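Local atomic coordinates of rifin (Plasmodium falciparum, PDB entry 7JZK), a protein that binds, through its variable V2 domain, the LAIR1 ectodomain carried as an insertion by antibody MGD21, and probably targets the immune receptor LAIR1 itself. Residues Arg37-Asp42 with Gly114-Leu119; Ala67-Met72 with Lys107-Ile112; Thr73-Ala78 with Gln86-Val91. One frame throughout, in Å; residues are numbered along the deposited sequence.

Contact 1. Residues Arg37-Asp42 with Gly114-Leu119; sequences RYFHID and GAVTQL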
loop_
_atom_site.group_PDB
_atom_site.type_symbol
_atom_site.label_atom_id
_atom_site.label_comp_id
_atom_site.label_asym_id
_atom_site.label_seq_id
_atom_site.Cartn_x
_atom_site.Cartn_y
_atom_site.Cartn_z
ATOM N N ARG B 37 -12.225 0.108 12.612
ATOM C CA ARG B 37 -13.288 0.751 11.856
ATOM C C ARG B 37 -12.743 1.644 10.749
ATOM O O ARG B 37 -13.434 1.864 9.747
ATOM C CB ARG B 37 -14.206 1.500 12.831
ATOM C CG ARG B 37 -14.991 0.528 13.767
ATOM C CD ARG B 37 -15.702 1.224 14.934
ATOM N NE ARG B 37 -16.661 2.246 14.510
ATOM C CZ ARG B 37 -16.940 3.351 15.204
ATOM N NH1 ARG B 37 -17.835 4.216 14.731
ATOM N NH2 ARG B 37 -16.316 3.611 16.358
ATOM N N TYR B 38 -11.527 2.185 10.900
ATOM C CA TYR B 38 -11.021 3.086 9.871
ATOM C C TYR B 38 -10.172 2.367 8.837
ATOM O O TYR B 38 -10.231 2.706 7.656
ATOM C CB TYR B 38 -10.182 4.204 10.497
ATOM C CG TYR B 38 -9.865 5.341 9.552
ATOM C CD1 TYR B 38 -8.805 5.257 8.657
ATOM C CD2 TYR B 38 -10.630 6.491 9.550
ATOM C CE1 TYR B 38 -8.519 6.289 7.784
ATOM C CE2 TYR B 38 -10.358 7.529 8.696
ATOM C CZ TYR B 38 -9.302 7.426 7.809
ATOM O OH TYR B 38 -9.020 8.466 6.951
ATOM N N PHE B 39 -9.383 1.383 9.254
ATOM C CA PHE B 39 -8.518 0.644 8.345
ATOM C C PHE B 39 -9.049 -0.743 8.014
ATOM O O PHE B 39 -8.517 -1.382 7.108
ATOM C CB PHE B 39 -7.115 0.496 8.932
ATOM C CG PHE B 39 -6.376 1.784 9.058
ATOM C CD1 PHE B 39 -5.695 2.321 7.985
ATOM C CD2 PHE B 39 -6.348 2.456 10.274
ATOM C CE1 PHE B 39 -5.007 3.525 8.112
ATOM C CE2 PHE B 39 -5.658 3.654 10.411
ATOM C CZ PHE B 39 -4.989 4.188 9.328
ATOM N N HIS B 40 -10.112 -1.199 8.672
ATOM C CA HIS B 40 -10.703 -2.492 8.348
ATOM C C HIS B 40 -9.658 -3.583 8.469
ATOM O O HIS B 40 -9.647 -4.553 7.719
ATOM C CB HIS B 40 -11.354 -2.446 6.961
ATOM C CG HIS B 40 -11.957 -1.104 6.660
ATOM N ND1 HIS B 40 -13.102 -0.647 7.289
ATOM C CD2 HIS B 40 -11.530 -0.088 5.864
ATOM C CE1 HIS B 40 -13.377 0.572 6.852
ATOM N NE2 HIS B 40 -12.437 0.937 5.994
ATOM N N ILE B 41 -8.863 -3.438 9.525
ATOM C CA ILE B 41 -7.803 -4.423 9.851
ATOM C C ILE B 41 -8.063 -4.990 11.252
ATOM O O ILE B 41 -8.664 -4.299 12.052
ATOM C CB ILE B 41 -6.424 -3.745 9.710
ATOM C CG1 ILE B 41 -5.388 -4.686 9.105
ATOM C CG2 ILE B 41 -5.946 -3.118 11.009
ATOM C CD1 ILE B 41 -5.735 -5.146 7.719
ATOM N N ASP B 42 -7.698 -6.246 11.486
ATOM C CA ASP B 42 -7.881 -6.905 12.800
ATOM C C ASP B 42 -6.521 -7.282 13.375
ATOM O O ASP B 42 -6.448 -7.603 14.564
ATOM C CB ASP B 42 -8.714 -8.165 12.627
ATOM C CG ASP B 42 -10.116 -7.867 12.146
ATOM O OD1 ASP B 42 -10.967 -7.548 12.995
ATOM O OD2 ASP B 42 -10.340 -7.944 10.927
ATOM N N GLY B 114 -1.077 11.218 9.609
ATOM C CA GLY B 114 -2.146 12.165 9.877
ATOM C C GLY B 114 -3.436 11.473 10.280
ATOM O O GLY B 114 -4.130 11.916 11.205
ATOM N N ALA B 115 -3.747 10.349 9.628
ATOM C CA ALA B 115 -4.971 9.634 9.967
ATOM C C ALA B 115 -4.910 9.104 11.397
ATOM O O ALA B 115 -5.835 9.308 12.194
ATOM C CB ALA B 115 -5.201 8.494 8.975
ATOM N N VAL B 116 -3.794 8.472 11.755
ATOM C CA VAL B 116 -3.647 7.913 13.089
ATOM C C VAL B 116 -3.702 9.013 14.124
ATOM O O VAL B 116 -4.262 8.832 15.213
ATOM C CB VAL B 116 -2.324 7.138 13.160
ATOM C CG1 VAL B 116 -1.933 6.883 14.594
ATOM C CG2 VAL B 116 -2.440 5.855 12.393
ATOM N N THR B 117 -3.190 10.193 13.776
ATOM C CA THR B 117 -3.258 11.315 14.697
ATOM C C THR B 117 -4.708 11.648 14.995
ATOM O O THR B 117 -5.116 11.737 16.164
ATOM C CB THR B 117 -2.540 12.529 14.109
ATOM O OG1 THR B 117 -1.130 12.266 13.996
ATOM C CG2 THR B 117 -2.776 13.754 14.988
ATOM N N GLN B 118 -5.524 11.756 13.948
ATOM C CA GLN B 118 -6.930 12.041 14.204
ATOM C C GLN B 118 -7.579 10.936 15.029
ATOM O O GLN B 118 -8.348 11.216 15.958
ATOM C CB GLN B 118 -7.680 12.213 12.892
ATOM C CG GLN B 118 -7.007 13.123 11.890
ATOM C CD GLN B 118 -7.674 14.465 11.840
ATOM O OE1 GLN B 118 -8.014 15.032 12.882
ATOM N NE2 GLN B 118 -7.896 14.977 10.632
ATOM N N LEU B 119 -7.252 9.677 14.740
ATOM C CA LEU B 119 -7.933 8.586 15.433
ATOM C C LEU B 119 -7.588 8.545 16.922
ATOM O O LEU B 119 -8.466 8.313 17.760
ATOM C CB LEU B 119 -7.638 7.248 14.748
ATOM C CG LEU B 119 -8.442 6.843 13.498
ATOM C CD1 LEU B 119 -9.891 6.698 13.855
ATOM C CD2 LEU B 119 -8.342 7.816 12.351
#
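One face of the Tyr38 ring carries a methyl of Leu119, whose CD2 stands 3.8 Å above the ring plane, shifted toward the rim. Measured to the centroid of that ring, Leu119 CD2 is 4.1 Å away and 22° off the normal, a CH-pi contact over the face. The neighbouring Phe39 ring has Tyr38 CD1 over the centre of one face, so the two aromatic side chains pack on each other at the end of helix 13-39, and both also touch helix 108-126. Tyr38 has CG anti to the backbone N (chi1 -168°), which lays one ring face against Leu119; the two side chains cross at about a right angle. The second methyl of Leu119, CD1, lies 4.2 Å from Tyr38 CB. Obliquely to both rings sits Ala115, its CB 4.2 Å from Tyr38 CE1 and 4.3 Å from Phe39 CZ. One helical position further on, Val116 brings CG2 to 4.3 Å from Phe39 CZ. At His40 the chain leaves the helix with positive phi and turns away, and Asn85 holds the carbonyl oxygen of His40 by a hydrogen bond. Val91 and Thr94 of helix 86-94 also pack on Tyr38, while Val61 and Ile64 touch Val116, so Phe39 lies in the interior of the helical V2 domain, with Tyr38 at its margin. No hydrogen bond or salt bridge crosses between 37-42 and 114-119; cohesion here rests on dispersion and the fit of methyl groups to aromatic rings.

Contact 2. Residues Ala67-Met72 with Lys107-Ile112; sequences AIDTQM and KQKDAI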
loop_
_atom_site.group_PDB
_atom_site.type_symbol
_atom_site.label_atom_id
_atom_site.label_comp_id
_atom_site.label_asym_id
_atom_site.label_seq_id
_atom_site.Cartn_x
_atom_site.Cartn_y
_atom_site.Cartn_z
ATOM N N ALA B 67 3.910 0.787 11.644
ATOM C CA ALA B 67 3.477 -0.599 11.465
ATOM C C ALA B 67 2.364 -0.712 10.425
ATOM O O ALA B 67 2.342 -1.659 9.626
ATOM C CB ALA B 67 3.012 -1.180 12.809
ATOM N N ILE B 68 1.436 0.245 10.418
ATOM C CA ILE B 68 0.359 0.215 9.446
ATOM C C ILE B 68 0.916 0.458 8.049
ATOM O O ILE B 68 0.522 -0.214 7.095
ATOM C CB ILE B 68 -0.737 1.225 9.835
ATOM C CG1 ILE B 68 -1.513 0.739 11.083
ATOM C CG2 ILE B 68 -1.685 1.470 8.651
ATOM C CD1 ILE B 68 -2.538 1.728 11.621
ATOM N N ASP B 69 1.878 1.380 7.923
ATOM C CA ASP B 69 2.527 1.645 6.641
ATOM C C ASP B 69 3.220 0.406 6.123
ATOM O O ASP B 69 3.059 0.023 4.968
ATOM C CB ASP B 69 3.547 2.785 6.780
ATOM C CG ASP B 69 4.409 2.977 5.524
ATOM O OD1 ASP B 69 5.413 2.247 5.353
ATOM O OD2 ASP B 69 4.143 3.880 4.707
ATOM N N THR B 70 3.974 -0.256 6.972
ATOM C CA THR B 70 4.703 -1.437 6.538
ATOM C C THR B 70 3.728 -2.524 6.092
ATOM O O THR B 70 3.906 -3.141 5.029
ATOM C CB THR B 70 5.583 -1.921 7.707
ATOM O OG1 THR B 70 6.445 -0.849 8.118
ATOM C CG2 THR B 70 6.462 -3.067 7.275
ATOM N N GLN B 71 2.634 -2.698 6.817
ATOM C CA GLN B 71 1.614 -3.717 6.461
ATOM C C GLN B 71 0.914 -3.344 5.152
ATOM O O GLN B 71 0.716 -4.232 4.334
ATOM C CB GLN B 71 0.635 -3.890 7.620
ATOM C CG GLN B 71 -0.349 -5.031 7.454
ATOM C CD GLN B 71 -0.890 -5.446 8.796
ATOM O OE1 GLN B 71 -0.145 -5.786 9.708
ATOM N NE2 GLN B 71 -2.201 -5.421 8.927
ATOM N N MET B 72 0.563 -2.068 4.979
ATOM C CA MET B 72 -0.103 -1.635 3.749
ATOM C C MET B 72 0.799 -1.848 2.545
ATOM O O MET B 72 0.336 -2.273 1.480
ATOM C CB MET B 72 -0.518 -0.164 3.846
ATOM C CG MET B 72 -1.287 0.373 2.641
ATOM S SD MET B 72 -2.017 2.011 2.939
ATOM C CE MET B 72 -3.333 1.476 4.045
ATOM N N LYS B 107 3.009 10.875 -0.027
ATOM C CA LYS B 107 3.615 9.721 0.620
ATOM C C LYS B 107 2.650 9.056 1.574
ATOM O O LYS B 107 1.971 9.717 2.360
ATOM C CB LYS B 107 4.877 10.134 1.365
ATOM C CG LYS B 107 6.009 10.472 0.445
ATOM C CD LYS B 107 6.924 11.532 1.034
ATOM C CE LYS B 107 7.930 11.972 -0.010
ATOM N NZ LYS B 107 9.096 11.068 0.034
ATOM N N GLN B 108 2.618 7.729 1.485
ATOM C CA GLN B 108 1.685 6.892 2.226
ATOM C C GLN B 108 1.906 7.001 3.729
ATOM O O GLN B 108 0.962 7.176 4.494
ATOM C CB GLN B 108 1.855 5.446 1.740
ATOM C CG GLN B 108 1.131 4.362 2.516
ATOM C CD GLN B 108 1.324 2.977 1.891
ATOM O OE1 GLN B 108 0.647 2.601 0.942
ATOM N NE2 GLN B 108 2.328 2.250 2.379
ATOM N N LYS B 109 3.160 6.948 4.163
ATOM C CA LYS B 109 3.488 7.011 5.586
ATOM C C LYS B 109 2.960 8.295 6.212
ATOM O O LYS B 109 2.406 8.276 7.301
ATOM C CB LYS B 109 5.015 6.929 5.767
ATOM C CG LYS B 109 5.540 6.386 7.094
ATOM C CD LYS B 109 7.027 6.060 6.960
ATOM C CE LYS B 109 7.606 5.399 8.198
ATOM N NZ LYS B 109 9.066 5.146 8.024
ATOM N N ASP B 110 3.103 9.416 5.521
ATOM C CA ASP B 110 2.638 10.704 6.027
ATOM C C ASP B 110 1.118 10.762 6.132
ATOM O O ASP B 110 0.579 11.210 7.143
ATOM C CB ASP B 110 3.208 11.817 5.131
ATOM C CG ASP B 110 4.745 11.805 5.135
ATOM O OD1 ASP B 110 5.321 11.300 6.125
ATOM O OD2 ASP B 110 5.391 12.196 4.139
ATOM N N ALA B 111 0.405 10.283 5.124
ATOM C CA ALA B 111 -1.056 10.286 5.188
ATOM C C ALA B 111 -1.545 9.361 6.307
ATOM O O ALA B 111 -2.468 9.693 7.050
ATOM C CB ALA B 111 -1.639 9.876 3.824
ATOM N N ILE B 112 -0.886 8.221 6.483
ATOM C CA ILE B 112 -1.261 7.320 7.552
ATOM C C ILE B 112 -1.028 7.992 8.894
ATOM O O ILE B 112 -1.834 7.859 9.805
ATOM C CB ILE B 112 -0.479 6.004 7.436
ATOM C CG1 ILE B 112 -0.859 5.316 6.141
ATOM C CG2 ILE B 112 -0.740 5.091 8.676
ATOM C CD1 ILE B 112 0.050 4.184 5.778
#
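Segments 67-72 and 108-112, the latter the first turn of helix 108-126, run roughly antiparallel, at 133° with axes 9.4 Å apart, and draw closest at Asp69 and Lys109, whose CA atoms are 5.6 Å apart. The apolar half of the contact belongs to Ile112. Its CG2 meets Ile68 CG2 methyl to methyl at 3.7 Å, and its CD1 reaches across to lie 3.7 Å from Asp69 CA. The same CD1 touches the sulfur of Met72. Gln108, with CG anti to the backbone N and the chain extended beyond it, crosses Met72 obliquely, bringing OE1 to 3.4 Å from Met72 SD. This glutamine lies at the N-terminal start of helix 108-126 in the rifin V2 domain, where that helix crosses helix 61-75 and helix 86-94 comes in beside them: OE1 accepts a hydrogen bond from Arg92 NE, and NE2 is hydrogen-bonded to Thr73 OG1, so both ends of the amide are held and its rotation is fixed. Tyr45 of the LAIR1 chain packs on the same side chain. Gln108 NE2 also gives a weak bond to Asp69 OD2, long at 3.4 Å but nearly straight at 166°, although the carboxylate and amide planes are 73° apart. Asp69 OD2 lies beside the first turn of helix 108-126, 3.3 Å from Lys109 CB and close to the backbone N of Lys109, where the angle is too poor for a hydrogen bond. Lys109 crosses Asp69 at about a right angle and extends past it, and its NZ stays 5.4 Å from Asp69 OD1, a separation at which some attraction is possible, though no salt bridge forms.

Contact 3. Residues Thr73-Ala78 with Gln86-Val91; sequences TASCDA and QAFCDV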
loop_
_atom_site.group_PDB
_atom_site.type_symbol
_atom_site.label_atom_id
_atom_site.label_comp_id
_atom_site.label_asym_id
_atom_site.label_seq_id
_atom_site.Cartn_x
_atom_site.Cartn_y
_atom_site.Cartn_z
ATOM N N THR B 73 2.090 -1.535 2.674
ATOM C CA THR B 73 2.974 -1.804 1.546
ATOM C C THR B 73 3.051 -3.303 1.274
ATOM O O THR B 73 3.080 -3.732 0.109
ATOM C CB THR B 73 4.363 -1.204 1.788
ATOM O OG1 THR B 73 4.232 0.219 1.912
ATOM C CG2 THR B 73 5.315 -1.499 0.611
ATOM N N ALA B 74 3.017 -4.119 2.331
ATOM C CA ALA B 74 3.180 -5.560 2.133
ATOM C C ALA B 74 1.923 -6.283 1.641
ATOM O O ALA B 74 2.044 -7.328 0.985
ATOM C CB ALA B 74 3.661 -6.211 3.424
ATOM N N SER B 75 0.721 -5.788 1.942
ATOM C CA SER B 75 -0.490 -6.553 1.649
ATOM C C SER B 75 -1.326 -5.980 0.505
ATOM O O SER B 75 -2.400 -6.526 0.208
ATOM C CB SER B 75 -1.355 -6.705 2.914
ATOM O OG SER B 75 -1.462 -5.503 3.652
ATOM N N CYS B 76 -0.884 -4.896 -0.129
ATOM C CA CYS B 76 -1.620 -4.254 -1.210
ATOM C C CYS B 76 -0.705 -4.040 -2.400
ATOM O O CYS B 76 -0.657 -2.960 -2.987
ATOM C CB CYS B 76 -2.191 -2.918 -0.774
ATOM S SG CYS B 76 -3.140 -3.026 0.714
ATOM N N ASP B 77 0.025 -5.075 -2.790
ATOM C CA ASP B 77 1.051 -4.943 -3.814
ATOM C C ASP B 77 0.639 -5.594 -5.132
ATOM O O ASP B 77 -0.355 -6.322 -5.223
ATOM C CB ASP B 77 2.377 -5.556 -3.353
ATOM C CG ASP B 77 2.288 -7.055 -3.115
ATOM O OD1 ASP B 77 1.416 -7.523 -2.340
ATOM O OD2 ASP B 77 3.058 -7.782 -3.779
ATOM N N ALA B 78 1.455 -5.330 -6.165
ATOM C CA ALA B 78 1.186 -5.846 -7.497
ATOM C C ALA B 78 1.679 -7.279 -7.673
ATOM O O ALA B 78 1.204 -7.975 -8.574
ATOM C CB ALA B 78 1.820 -4.916 -8.555
ATOM N N GLN B 86 -9.433 -6.201 0.598
ATOM C CA GLN B 86 -9.490 -5.012 -0.277
ATOM C C GLN B 86 -9.787 -3.722 0.498
ATOM O O GLN B 86 -9.260 -2.697 0.105
ATOM C CB GLN B 86 -10.468 -5.301 -1.410
ATOM C CG GLN B 86 -10.079 -6.517 -2.232
ATOM C CD GLN B 86 -9.340 -6.123 -3.483
ATOM O OE1 GLN B 86 -9.533 -5.038 -4.020
ATOM N NE2 GLN B 86 -8.496 -7.015 -3.970
ATOM N N ALA B 87 -10.615 -3.758 1.525
ATOM C CA ALA B 87 -11.025 -2.546 2.260
ATOM C C ALA B 87 -9.829 -1.823 2.869
ATOM O O ALA B 87 -9.847 -0.595 2.909
ATOM C CB ALA B 87 -12.015 -2.922 3.307
ATOM N N PHE B 88 -8.867 -2.570 3.376
ATOM C CA PHE B 88 -7.634 -1.985 3.905
ATOM C C PHE B 88 -6.871 -1.237 2.819
ATOM O O PHE B 88 -6.495 -0.082 2.998
ATOM C CB PHE B 88 -6.761 -3.099 4.507
ATOM C CG PHE B 88 -5.445 -2.634 5.071
ATOM C CD1 PHE B 88 -5.361 -1.474 5.827
ATOM C CD2 PHE B 88 -4.302 -3.386 4.887
ATOM C CE1 PHE B 88 -4.136 -1.069 6.384
ATOM C CE2 PHE B 88 -3.074 -2.977 5.431
ATOM C CZ PHE B 88 -2.998 -1.816 6.172
ATOM N N CYS B 89 -6.706 -1.853 1.654
ATOM C CA CYS B 89 -6.008 -1.193 0.560
ATOM C C CYS B 89 -6.809 -0.007 0.035
ATOM O O CYS B 89 -6.232 1.029 -0.296
ATOM C CB CYS B 89 -5.747 -2.227 -0.542
ATOM S SG CYS B 89 -4.955 -3.717 0.131
ATOM N N ASP B 90 -8.132 -0.092 0.100
ATOM C CA ASP B 90 -9.038 0.958 -0.361
ATOM C C ASP B 90 -8.811 2.271 0.387
ATOM O O ASP B 90 -9.131 3.339 -0.146
ATOM C CB ASP B 90 -10.494 0.465 -0.192
ATOM C CG ASP B 90 -11.549 1.475 -0.680
ATOM O OD1 ASP B 90 -12.116 2.208 0.160
ATOM O OD2 ASP B 90 -11.811 1.540 -1.907
ATOM N N VAL B 91 -8.218 2.213 1.586
ATOM C CA VAL B 91 -7.905 3.412 2.361
ATOM C C VAL B 91 -6.953 4.328 1.606
ATOM O O VAL B 91 -6.987 5.554 1.786
ATOM C CB VAL B 91 -7.332 3.017 3.733
ATOM C CG1 VAL B 91 -6.929 4.261 4.554
ATOM C CG2 VAL B 91 -8.353 2.212 4.481
#
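Ser75 OG is gripped by one hydrogen bond, to the carbonyl oxygen of Gln71 a turn earlier in its own helix, and borders one aromatic edge. With OG in the crowded position between backbone N and carbonyl carbon (chi1 44°), the hydroxyl oxygen lies near the plane of the Phe88 ring, 3.5 Å from Phe88 CE2. Next to it, Cys76 SG and Cys89 SG are joined at 2.0 Å, with a left-handed twist (chi3 -79°). Both sulfurs stand anti to their carbonyl carbons, and the CB atoms of Cys76 and Cys89 are brought to 3.6 Å. Cys76 SG also approaches the Phe88 ring obliquely, 4.3 Å from Phe88 CD2, a sulfur-aromatic contact that packs the disulfide against the core, since Phe39 and Met72 touch the same ring. Cys76 has just left the helix, and its carbonyl oxygen receives a hydrogen bond from Arg92 NH1. The LAIR1 chain bonds to this region, its Ser46 OG with Ala78 N and its Tyr43 OH with Gln86 OE1. The arrangement is a disulfide-closed loop between consecutive helices, 61-75 and 86-94, whose two ends form part of the LAIR1-binding surface.

In the fold
Along the chain the contacts enclose one another: contact 1 spans the widest loop, contact 2 lies within it, and contact 3, with only seven residues between its segments, is innermost. Helix 108-126 serves contacts 1 and 2, and helix 61-75 serves contacts 2 and 3. Centres of contacts 1 and 2, like those of 2 and 3, are about 11 Å apart; those of 1 and 3 are about 14 Å apart. Packing is continuous: Phe39 meets Ile68, and Phe88 touches Ile41. The series runs from the domain interior at contact 1, through contact 2 with one side chain in reach of LAIR1, to the main LAIR1-facing part at contact 3.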